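Local coordinates for protein S12 family peptidase (Streptomyces sp. 82F2, PDB 3WWX) that acts as a D-stereospecific amidohydrolase of the S12 peptidase family, probably hydrolysing amide bonds of D-configured substrates on a beta-lactamase-like fold, at residues 295-300 and 314-319; 291-296 and 337-342; 107-112 and 144-149. One frame throughout, in Å; residues are numbered along the deposited sequence.

Contact 1 of 3, residues 295-300 and 314-319; sequences GVEVWG and VTRDGG
Trp299 and Val314 form an antiparallel hydrogen-bonded pair near the open end of the hairpin made by strands 297-305 and 308-315. Trp299 N reaches Val314 O at 2.7 Å with an N-H...O angle of 160°, and Val314 N returns a bond of 2.8 Å to Trp299 O. One step further toward the open end, a water links the strands: it donates to Glu297 O (2.7 Å) and accepts from Arg316 N (2.9 Å), bridging backbones that no longer bond directly. The chain then leaves the strand through a type I turn, Thr315 to Gly318. Asp317 adds an Asx turn there, its OD1 accepting from Gly319 N, and Gly318 suits the positive phi.

The indole is held at its N-H edge. NE1 donates to Glu297 OE1 at 2.8 Å; the oxygen lies close to the ring plane, although the hydrogen bond meets the carboxylate from above its own plane. Glu297 and Trp299 are two apart on one strand, so their side chains share a face. Arg316 CD lies over one face of the indole, toward its rim, 4.0 Å from the centroid of the five-membered ring in a CH-pi contact. The bend of the arginine at chi2 (59°) sets CD there. Its methylenes supply the apolar C-H groups that meet the indole, while the guanidinium is turned 77° from the ring and does not stack on it. Elsewhere, the methyl groups Val296 CG1 and Thr315 CG2 meet at 3.9 Å, while Thr315 OG1 is hydrogen-bonded to His320 N.

Leu255 of helix 244-255 touches Trp299, Val314 and Arg316. Val298 and Thr315 instead meet Phe342 of helix 334-343, placing the hairpin between helices, with strands 288-291 and 320-326 as its neighbours in the antiparallel sheet.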
loop_
_atom_site.group_PDB
_atom_site.type_symbol
_atom_site.label_atom_id
_atom_site.label_comp_id
_atom_site.label_asym_id
_atom_site.label_seq_id
_atom_site.Cartn_x
_atom_site.Cartn_y
_atom_site.Cartn_z
ATOM N N GLY A 295 -15.657 -14.966 10.579
ATOM C CA GLY A 295 -16.399 -13.792 11.026
ATOM C C GLY A 295 -15.545 -12.673 11.608
ATOM O O GLY A 295 -16.028 -11.576 11.866
ATOM N N VAL A 296 -14.261 -12.938 11.770
ATOM C CA VAL A 296 -13.358 -11.895 12.229
ATOM C C VAL A 296 -13.142 -10.864 11.127
ATOM O O VAL A 296 -12.839 -11.204 9.963
ATOM C CB VAL A 296 -12.017 -12.466 12.707
ATOM C CG1 VAL A 296 -11.008 -11.368 12.994
ATOM C CG2 VAL A 296 -12.204 -13.315 13.973
ATOM N N GLU A 297 -13.294 -9.605 11.510
ATOM C CA GLU A 297 -13.131 -8.484 10.612
ATOM C C GLU A 297 -11.727 -7.923 10.765
ATOM O O GLU A 297 -11.276 -7.613 11.871
ATOM C CB GLU A 297 -14.159 -7.416 10.972
ATOM C CG GLU A 297 -14.075 -6.156 10.154
ATOM C CD GLU A 297 -15.027 -5.080 10.661
ATOM O OE1 GLU A 297 -14.652 -4.230 11.518
ATOM O OE2 GLU A 297 -16.173 -5.092 10.165
ATOM N N VAL A 298 -11.028 -7.795 9.638
ATOM C CA VAL A 298 -9.675 -7.247 9.641
ATOM C C VAL A 298 -9.594 -6.007 8.782
ATOM O O VAL A 298 -10.341 -5.836 7.818
ATOM C CB VAL A 298 -8.623 -8.274 9.191
ATOM C CG1 VAL A 298 -8.474 -9.345 10.255
ATOM C CG2 VAL A 298 -8.961 -8.891 7.830
ATOM N N TRP A 299 -8.668 -5.139 9.176
ATOM C CA TRP A 299 -8.409 -3.848 8.559
ATOM C C TRP A 299 -6.943 -3.789 8.177
ATOM O O TRP A 299 -6.070 -4.173 8.952
ATOM C CB TRP A 299 -8.735 -2.699 9.538
ATOM C CG TRP A 299 -10.199 -2.617 9.822
ATOM C CD1 TRP A 299 -10.909 -3.363 10.731
ATOM C CD2 TRP A 299 -11.143 -1.754 9.184
ATOM N NE1 TRP A 299 -12.240 -3.026 10.672
ATOM C CE2 TRP A 299 -12.408 -2.034 9.739
ATOM C CE3 TRP A 299 -11.046 -0.777 8.189
ATOM C CZ2 TRP A 299 -13.566 -1.364 9.347
ATOM C CZ3 TRP A 299 -12.189 -0.117 7.788
ATOM C CH2 TRP A 299 -13.444 -0.418 8.361
ATOM N N GLY A 300 -6.648 -3.283 6.990
ATOM C CA GLY A 300 -5.254 -3.237 6.574
ATOM C C GLY A 300 -5.135 -2.909 5.103
ATOM O O GLY A 300 -5.948 -2.173 4.562
ATOM N N VAL A 314 -5.007 -5.988 10.793
ATOM C CA VAL A 314 -5.267 -5.942 12.219
ATOM C C VAL A 314 -6.767 -6.019 12.485
ATOM O O VAL A 314 -7.575 -5.602 11.656
ATOM C CB VAL A 314 -4.655 -4.683 12.833
ATOM C CG1 VAL A 314 -5.355 -3.395 12.375
ATOM C CG2 VAL A 314 -4.592 -4.788 14.319
ATOM N N THR A 315 -7.152 -6.527 13.656
ATOM C CA THR A 315 -8.552 -6.425 14.058
ATOM C C THR A 315 -8.893 -4.962 14.353
ATOM O O THR A 315 -8.009 -4.125 14.501
ATOM C CB THR A 315 -8.832 -7.343 15.263
ATOM O OG1 THR A 315 -7.830 -7.096 16.254
ATOM C CG2 THR A 315 -8.755 -8.803 14.834
ATOM N N ARG A 316 -10.179 -4.642 14.433
ATOM C CA ARG A 316 -10.602 -3.248 14.500
ATOM C C ARG A 316 -10.098 -2.501 15.730
ATOM O O ARG A 316 -9.864 -1.287 15.666
ATOM C CB ARG A 316 -12.130 -3.169 14.444
ATOM C CG ARG A 316 -12.712 -1.769 14.561
ATOM C CD ARG A 316 -12.239 -0.837 13.474
ATOM N NE ARG A 316 -12.782 0.512 13.645
ATOM C CZ ARG A 316 -12.242 1.437 14.431
ATOM N NH1 ARG A 316 -11.133 1.176 15.113
ATOM N NH2 ARG A 316 -12.817 2.631 14.547
ATOM N N ASP A 317 -9.941 -3.204 16.846
ATOM C CA ASP A 317 -9.436 -2.551 18.039
ATOM C C ASP A 317 -7.919 -2.554 18.089
ATOM O O ASP A 317 -7.337 -2.088 19.072
ATOM C CB ASP A 317 -10.033 -3.155 19.317
ATOM C CG ASP A 317 -9.603 -4.577 19.577
ATOM O OD1 ASP A 317 -8.821 -5.165 18.810
ATOM O OD2 ASP A 317 -10.051 -5.126 20.611
ATOM N N GLY A 318 -7.265 -3.040 17.027
ATOM C CA GLY A 318 -5.822 -3.055 16.987
ATOM C C GLY A 318 -5.137 -4.099 17.859
ATOM O O GLY A 318 -3.915 -4.063 18.052
ATOM N N GLY A 319 -5.900 -5.078 18.346
ATOM C CA GLY A 319 -5.366 -6.012 19.313
ATOM C C GLY A 319 -4.642 -7.215 18.745
ATOM O O GLY A 319 -3.788 -7.799 19.405
HETATM O O HOH W 1 -12.167 -6.689 14.190
#

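Contact 2 of 3, residues 291-296 and 337-342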
loop_
_atom_site.group_PDB
_atom_site.type_symbol
_atom_site.label_atom_id
_atom_site.label_comp_id
_atom_site.label_asym_id
_atom_site.label_seq_id
_atom_site.Cartn_x
_atom_site.Cartn_y
_atom_site.Cartn_z
ATOM N N LYS A 291 -14.232 -9.215 5.986
ATOM C CA LYS A 291 -14.674 -10.155 7.003
ATOM C C LYS A 291 -14.291 -11.556 6.575
ATOM O O LYS A 291 -14.689 -12.025 5.504
ATOM C CB LYS A 291 -16.178 -10.080 7.203
ATOM C CG LYS A 291 -16.593 -10.987 8.344
ATOM C CD LYS A 291 -17.674 -10.382 9.211
ATOM C CE LYS A 291 -18.940 -10.171 8.444
ATOM N NZ LYS A 291 -19.299 -11.384 7.669
ATOM N N LEU A 292 -13.523 -12.225 7.418
ATOM C CA LEU A 292 -12.959 -13.527 7.093
ATOM C C LEU A 292 -13.962 -14.656 7.351
ATOM O O LEU A 292 -15.068 -14.420 7.831
ATOM C CB LEU A 292 -11.667 -13.734 7.873
ATOM C CG LEU A 292 -10.640 -12.605 7.699
ATOM C CD1 LEU A 292 -9.473 -12.863 8.610
ATOM C CD2 LEU A 292 -10.174 -12.494 6.240
ATOM N N SER A 293 -13.574 -15.875 7.006
ATOM C CA SER A 293 -14.513 -16.989 6.976
ATOM C C SER A 293 -15.146 -17.194 8.336
ATOM O O SER A 293 -16.339 -17.503 8.422
ATOM C CB SER A 293 -13.807 -18.271 6.516
ATOM O OG SER A 293 -12.840 -18.702 7.447
ATOM N N CYS A 294 -14.345 -17.005 9.385
ATOM C CA CYS A 294 -14.770 -17.230 10.769
ATOM C C CYS A 294 -15.436 -16.003 11.375
ATOM O O CYS A 294 -15.754 -16.007 12.566
ATOM C CB CYS A 294 -13.595 -17.642 11.639
ATOM S SG CYS A 294 -12.334 -16.354 11.883
ATOM N N GLY A 295 -15.657 -14.966 10.579
ATOM C CA GLY A 295 -16.399 -13.792 11.026
ATOM C C GLY A 295 -15.545 -12.673 11.608
ATOM O O GLY A 295 -16.028 -11.576 11.866
ATOM N N VAL A 296 -14.261 -12.938 11.770
ATOM C CA VAL A 296 -13.358 -11.895 12.229
ATOM C C VAL A 296 -13.142 -10.864 11.127
ATOM O O VAL A 296 -12.839 -11.204 9.963
ATOM C CB VAL A 296 -12.017 -12.466 12.707
ATOM C CG1 VAL A 296 -11.008 -11.368 12.994
ATOM C CG2 VAL A 296 -12.204 -13.315 13.973
ATOM N N VAL A 337 -2.649 -16.879 4.249
ATOM C CA VAL A 337 -1.902 -16.535 5.448
ATOM C C VAL A 337 -2.807 -15.773 6.423
ATOM O O VAL A 337 -2.779 -16.017 7.630
ATOM C CB VAL A 337 -0.645 -15.695 5.103
ATOM C CG1 VAL A 337 0.114 -15.333 6.365
ATOM C CG2 VAL A 337 0.277 -16.490 4.139
ATOM N N ILE A 338 -3.604 -14.864 5.882
ATOM C CA ILE A 338 -4.542 -14.066 6.677
ATOM C C ILE A 338 -5.591 -14.966 7.328
ATOM O O ILE A 338 -5.857 -14.859 8.537
ATOM C CB ILE A 338 -5.190 -12.970 5.822
ATOM C CG1 ILE A 338 -4.129 -11.942 5.372
ATOM C CG2 ILE A 338 -6.291 -12.258 6.596
ATOM C CD1 ILE A 338 -4.585 -11.034 4.230
ATOM N N GLU A 339 -6.168 -15.873 6.547
ATOM C CA GLU A 339 -7.155 -16.802 7.081
ATOM C C GLU A 339 -6.544 -17.717 8.133
ATOM O O GLU A 339 -7.174 -18.004 9.153
ATOM C CB GLU A 339 -7.786 -17.619 5.955
ATOM C CG GLU A 339 -8.883 -16.914 5.228
ATOM C CD GLU A 339 -10.233 -17.011 5.918
ATOM O OE1 GLU A 339 -10.398 -17.896 6.787
ATOM O OE2 GLU A 339 -11.111 -16.224 5.557
ATOM N N ALA A 340 -5.319 -18.183 7.914
ATOM C CA ALA A 340 -4.673 -19.061 8.882
ATOM C C ALA A 340 -4.496 -18.340 10.217
ATOM O O ALA A 340 -4.811 -18.864 11.294
ATOM C CB ALA A 340 -3.346 -19.529 8.356
ATOM N N GLU A 341 -4.012 -17.109 10.147
ATOM C CA GLU A 341 -3.719 -16.364 11.357
ATOM C C GLU A 341 -4.981 -15.974 12.111
ATOM O O GLU A 341 -5.046 -16.163 13.335
ATOM C CB GLU A 341 -2.905 -15.114 11.020
ATOM C CG GLU A 341 -2.586 -14.215 12.225
ATOM C CD GLU A 341 -1.798 -14.915 13.321
ATOM O OE1 GLU A 341 -1.954 -14.544 14.499
ATOM O OE2 GLU A 341 -0.969 -15.807 13.018
ATOM N N PHE A 342 -5.966 -15.413 11.429
ATOM C CA PHE A 342 -7.130 -14.862 12.130
ATOM C C PHE A 342 -8.241 -15.877 12.371
ATOM O O PHE A 342 -9.060 -15.677 13.265
ATOM C CB PHE A 342 -7.661 -13.632 11.408
ATOM C CG PHE A 342 -6.735 -12.457 11.485
ATOM C CD1 PHE A 342 -6.721 -11.632 12.596
ATOM C CD2 PHE A 342 -5.852 -12.197 10.457
ATOM C CE1 PHE A 342 -5.847 -10.562 12.665
ATOM C CE2 PHE A 342 -4.962 -11.146 10.540
ATOM C CZ PHE A 342 -4.968 -10.325 11.632
#
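Leu292 begins a type I turn that ends at Gly295 and passes beside helix 334-343; Leu292 CA lies 6.7 Å from Glu339 CA, while Val296 lies level with Phe342, about one helical turn on. The carboxylate of Glu339 grips Ser293 with both oxygens. OE2 accepts from Ser293 N at 2.9 Å through its syn lone pair, and OE1 takes the hydroxyl proton of Ser293 OG at 2.7 Å, also on the syn side and only 16° out of the carboxylate plane. A bend at chi2 (-83°) turns CD out of an extended course, and the two bonds together fix the rotation of the carboxylate. Serine suits this place because its short hydroxyl can reach OE1 while the residue's own N-H meets OE2. These two donated bonds would be expected to favour the charged form of the glutamate, and Thr345 OG1 is a further hydrogen-bond partner of OE1.

The turn belongs to the beta hairpin joining strands 288-291 and 297-305, closed by Leu292 N bonding to Val296 O. Gly295, with phi 92°, takes a backbone shape that other residues adopt with difficulty. Helix 334-343 lies across the sheet beside helix 8-19, as the two terminal helices do in beta-lactamase-like folds.

Beside these bonds, Leu292 inserts its branched end between side chains one helical turn apart. CD1 sits 3.4 Å from Phe342 CB, a close approach, and 3.8 Å from Ile338 CG2, with CD2 touching the same isoleucine methyl. Val296 CG1 adds a looser contact, 4.3 Å from Phe342 CD1. Cys294 approaches the helix with SG 3.6 Å from Phe342 O and is tied covalently to it by the disulfide with Cys343.

Contact 3 of 3, residues 107-112 and 144-149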
loop_
_atom_site.group_PDB
_atom_site.type_symbol
_atom_site.label_atom_id
_atom_site.label_comp_id
_atom_site.label_asym_id
_atom_site.label_seq_id
_atom_site.Cartn_x
_atom_site.Cartn_y
_atom_site.Cartn_z
ATOM N N GLY A 107 -12.396 8.089 -10.107
ATOM C CA GLY A 107 -12.457 7.699 -11.510
ATOM C C GLY A 107 -11.192 8.017 -12.294
ATOM O O GLY A 107 -11.149 7.803 -13.505
ATOM N N ILE A 108 -10.163 8.529 -11.628
ATOM C CA ILE A 108 -8.962 8.970 -12.341
ATOM C C ILE A 108 -8.161 7.770 -12.877
ATOM O O ILE A 108 -7.861 6.816 -12.177
ATOM C CB ILE A 108 -8.070 9.842 -11.428
ATOM C CG1 ILE A 108 -8.806 11.113 -10.973
ATOM C CG2 ILE A 108 -6.751 10.152 -12.110
ATOM C CD1 ILE A 108 -8.050 11.934 -9.976
ATOM N N TYR A 109 -7.823 7.824 -14.154
ATOM C CA TYR A 109 -7.034 6.811 -14.826
ATOM C C TYR A 109 -5.769 6.517 -14.035
ATOM O O TYR A 109 -5.051 7.438 -13.652
ATOM C CB TYR A 109 -6.672 7.321 -16.226
ATOM C CG TYR A 109 -5.978 6.330 -17.107
ATOM C CD1 TYR A 109 -4.637 6.026 -16.942
ATOM C CD2 TYR A 109 -6.669 5.699 -18.149
ATOM C CE1 TYR A 109 -4.007 5.096 -17.756
ATOM C CE2 TYR A 109 -6.036 4.775 -18.970
ATOM C CZ TYR A 109 -4.706 4.473 -18.749
ATOM O OH TYR A 109 -4.046 3.573 -19.567
ATOM N N SER A 110 -5.523 5.234 -13.843
ATOM C CA SER A 110 -4.342 4.750 -13.123
ATOM C C SER A 110 -3.117 4.692 -14.047
ATOM O O SER A 110 -3.090 3.929 -15.015
ATOM C CB SER A 110 -4.627 3.372 -12.551
ATOM O OG SER A 110 -3.571 3.001 -11.688
ATOM N N TYR A 111 -2.099 5.504 -13.750
ATOM C CA TYR A 111 -0.974 5.671 -14.676
ATOM C C TYR A 111 -0.239 4.355 -14.898
ATOM O O TYR A 111 0.421 4.181 -15.921
ATOM C CB TYR A 111 0.019 6.742 -14.195
ATOM C CG TYR A 111 0.737 6.360 -12.911
ATOM C CD1 TYR A 111 0.200 6.697 -11.679
ATOM C CD2 TYR A 111 1.937 5.664 -12.926
ATOM C CE1 TYR A 111 0.832 6.351 -10.490
ATOM C CE2 TYR A 111 2.573 5.309 -11.724
ATOM C CZ TYR A 111 2.008 5.668 -10.536
ATOM O OH TYR A 111 2.613 5.341 -9.334
ATOM N N THR A 112 -0.321 3.439 -13.942
ATOM C CA THR A 112 0.403 2.181 -14.064
ATOM C C THR A 112 -0.196 1.275 -15.131
ATOM O O THR A 112 0.426 0.291 -15.516
ATOM C CB THR A 112 0.423 1.423 -12.713
ATOM O OG1 THR A 112 -0.903 1.322 -12.190
ATOM C CG2 THR A 112 1.286 2.167 -11.705
ATOM N N MET A 144 -3.064 11.704 -17.615
ATOM C CA MET A 144 -3.891 12.783 -18.153
ATOM C C MET A 144 -4.001 12.777 -19.679
ATOM O O MET A 144 -4.739 13.583 -20.239
ATOM C CB MET A 144 -3.386 14.126 -17.636
ATOM C CG MET A 144 -3.573 14.294 -16.115
ATOM S SD MET A 144 -5.271 14.257 -15.541
ATOM C CE MET A 144 -5.406 12.572 -14.918
ATOM N N ALA A 145 -3.324 11.853 -20.343
ATOM C CA ALA A 145 -3.559 11.626 -21.769
ATOM C C ALA A 145 -4.900 10.949 -22.001
ATOM O O ALA A 145 -5.450 10.998 -23.103
ATOM C CB ALA A 145 -2.452 10.769 -22.337
ATOM N N HIS A 146 -5.441 10.341 -20.950
ATOM C CA HIS A 146 -6.515 9.377 -21.096
ATOM C C HIS A 146 -7.814 9.848 -20.484
ATOM O O HIS A 146 -7.828 10.738 -19.640
ATOM C CB HIS A 146 -6.124 8.082 -20.390
ATOM C CG HIS A 146 -4.849 7.490 -20.886
ATOM N ND1 HIS A 146 -4.739 6.940 -22.149
ATOM C CD2 HIS A 146 -3.621 7.395 -20.326
ATOM C CE1 HIS A 146 -3.505 6.501 -22.327
ATOM N NE2 HIS A 146 -2.808 6.755 -21.229
ATOM N N GLU A 147 -8.911 9.219 -20.899
ATOM C CA GLU A 147 -10.214 9.484 -20.321
ATOM C C GLU A 147 -10.310 8.855 -18.939
ATOM O O GLU A 147 -9.730 7.819 -18.694
ATOM C CB GLU A 147 -11.301 8.885 -21.223
ATOM C CG GLU A 147 -12.707 9.332 -20.912
ATOM C CD GLU A 147 -13.724 8.878 -21.962
ATOM O OE1 GLU A 147 -13.591 7.752 -22.509
ATOM O OE2 GLU A 147 -14.661 9.657 -22.229
ATOM N N PRO A 148 -11.078 9.463 -18.037
ATOM C CA PRO A 148 -11.352 8.799 -16.759
ATOM C C PRO A 148 -12.032 7.459 -16.930
ATOM O O PRO A 148 -12.661 7.188 -17.951
ATOM C CB PRO A 148 -12.325 9.767 -16.071
ATOM C CG PRO A 148 -12.101 11.064 -16.718
ATOM C CD PRO A 148 -11.756 10.766 -18.135
ATOM N N ASP A 149 -11.942 6.613 -15.912
ATOM C CA ASP A 149 -12.711 5.364 -15.889
ATOM C C ASP A 149 -14.215 5.595 -15.709
ATOM O O ASP A 149 -15.025 4.816 -16.219
ATOM C CB ASP A 149 -12.174 4.444 -14.783
ATOM C CG ASP A 149 -10.815 3.885 -15.100
ATOM O OD1 ASP A 149 -10.598 3.391 -16.217
ATOM O OD2 ASP A 149 -9.948 3.956 -14.209
HETATM O O HOH W 2 -9.904 5.003 -11.673
HETATM O O HOH W 3 -7.413 3.198 -14.575
#
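Tyr109 and His146 lay their rings over one another in an offset stack, centroids 4.1 Å apart and planes 17° from parallel. The overlap is off-centre: the imidazole carbons CG and CD2 lie over the outer part of the phenol ring. This is the tight part of the contact, with Tyr109 CD2 only 3.3 Å from His146 CB, which makes a CH-pi contact from the same side. Tyr109 CG is anti to the backbone N (chi1 -174°), which starts the ring on its way to the histidine. The imidazole is sandwiched between Tyr109 and Ala145 CB, while the NE2 hydrogen bond to Asp114 OD1 fixes its rotation. Two flat rings can lie face on face at this close spacing, and histidine also brings the NE2 that bonds to Asp114.

The backbones are pinned by one direct bond, Asp149 N to Gly107 O at 2.8 Å. Gly107 has a positive phi (84°), natural for glycine, and its carbonyl oxygen also touches Pro148 CB at 3.4 Å. Nearby, Ile108 CG2 meets Met144 CE in a modest apolar contact.

The loose part, by contrast, is the exposed Asp149, which reaches the other loop through water: one molecule donates to OD2 (2.7 Å) and accepts from Ser110 N (2.9 Å).

Both loops lie in the helical part of the fold. Ile108 packs on Leu165 of helix 160-174, Thr161 OG1 bonds to Tyr109 O, and the Tyr109 side chain touches Ala143 of helix 136-144 and Pro115 of helix 115-121.

In the fold
Contacts 1 and 2 are neighbours, sharing Gly295 and Val296 with centres 10 Å apart. Their packing merges where Val298 CG1 meets Phe342 CD1 at 3.7 Å, so the hairpin and helix 334-343 share one apolar patch. Contact 3 lies on the opposite side of the chain's centre from contact 1, about 17 Å from it at the nearest atoms, among helices instead of strands. All three are partly buried: contacts 1 and 2 set buried side chains such as Trp299 and Leu292 against sheet and helices, whereas the stack of contact 3 is partly exposed. Contact 1 relies on strand pairing, contact 2 on a bidentate carboxylate and a disulfide, contact 3 on ring stacking and water between loops.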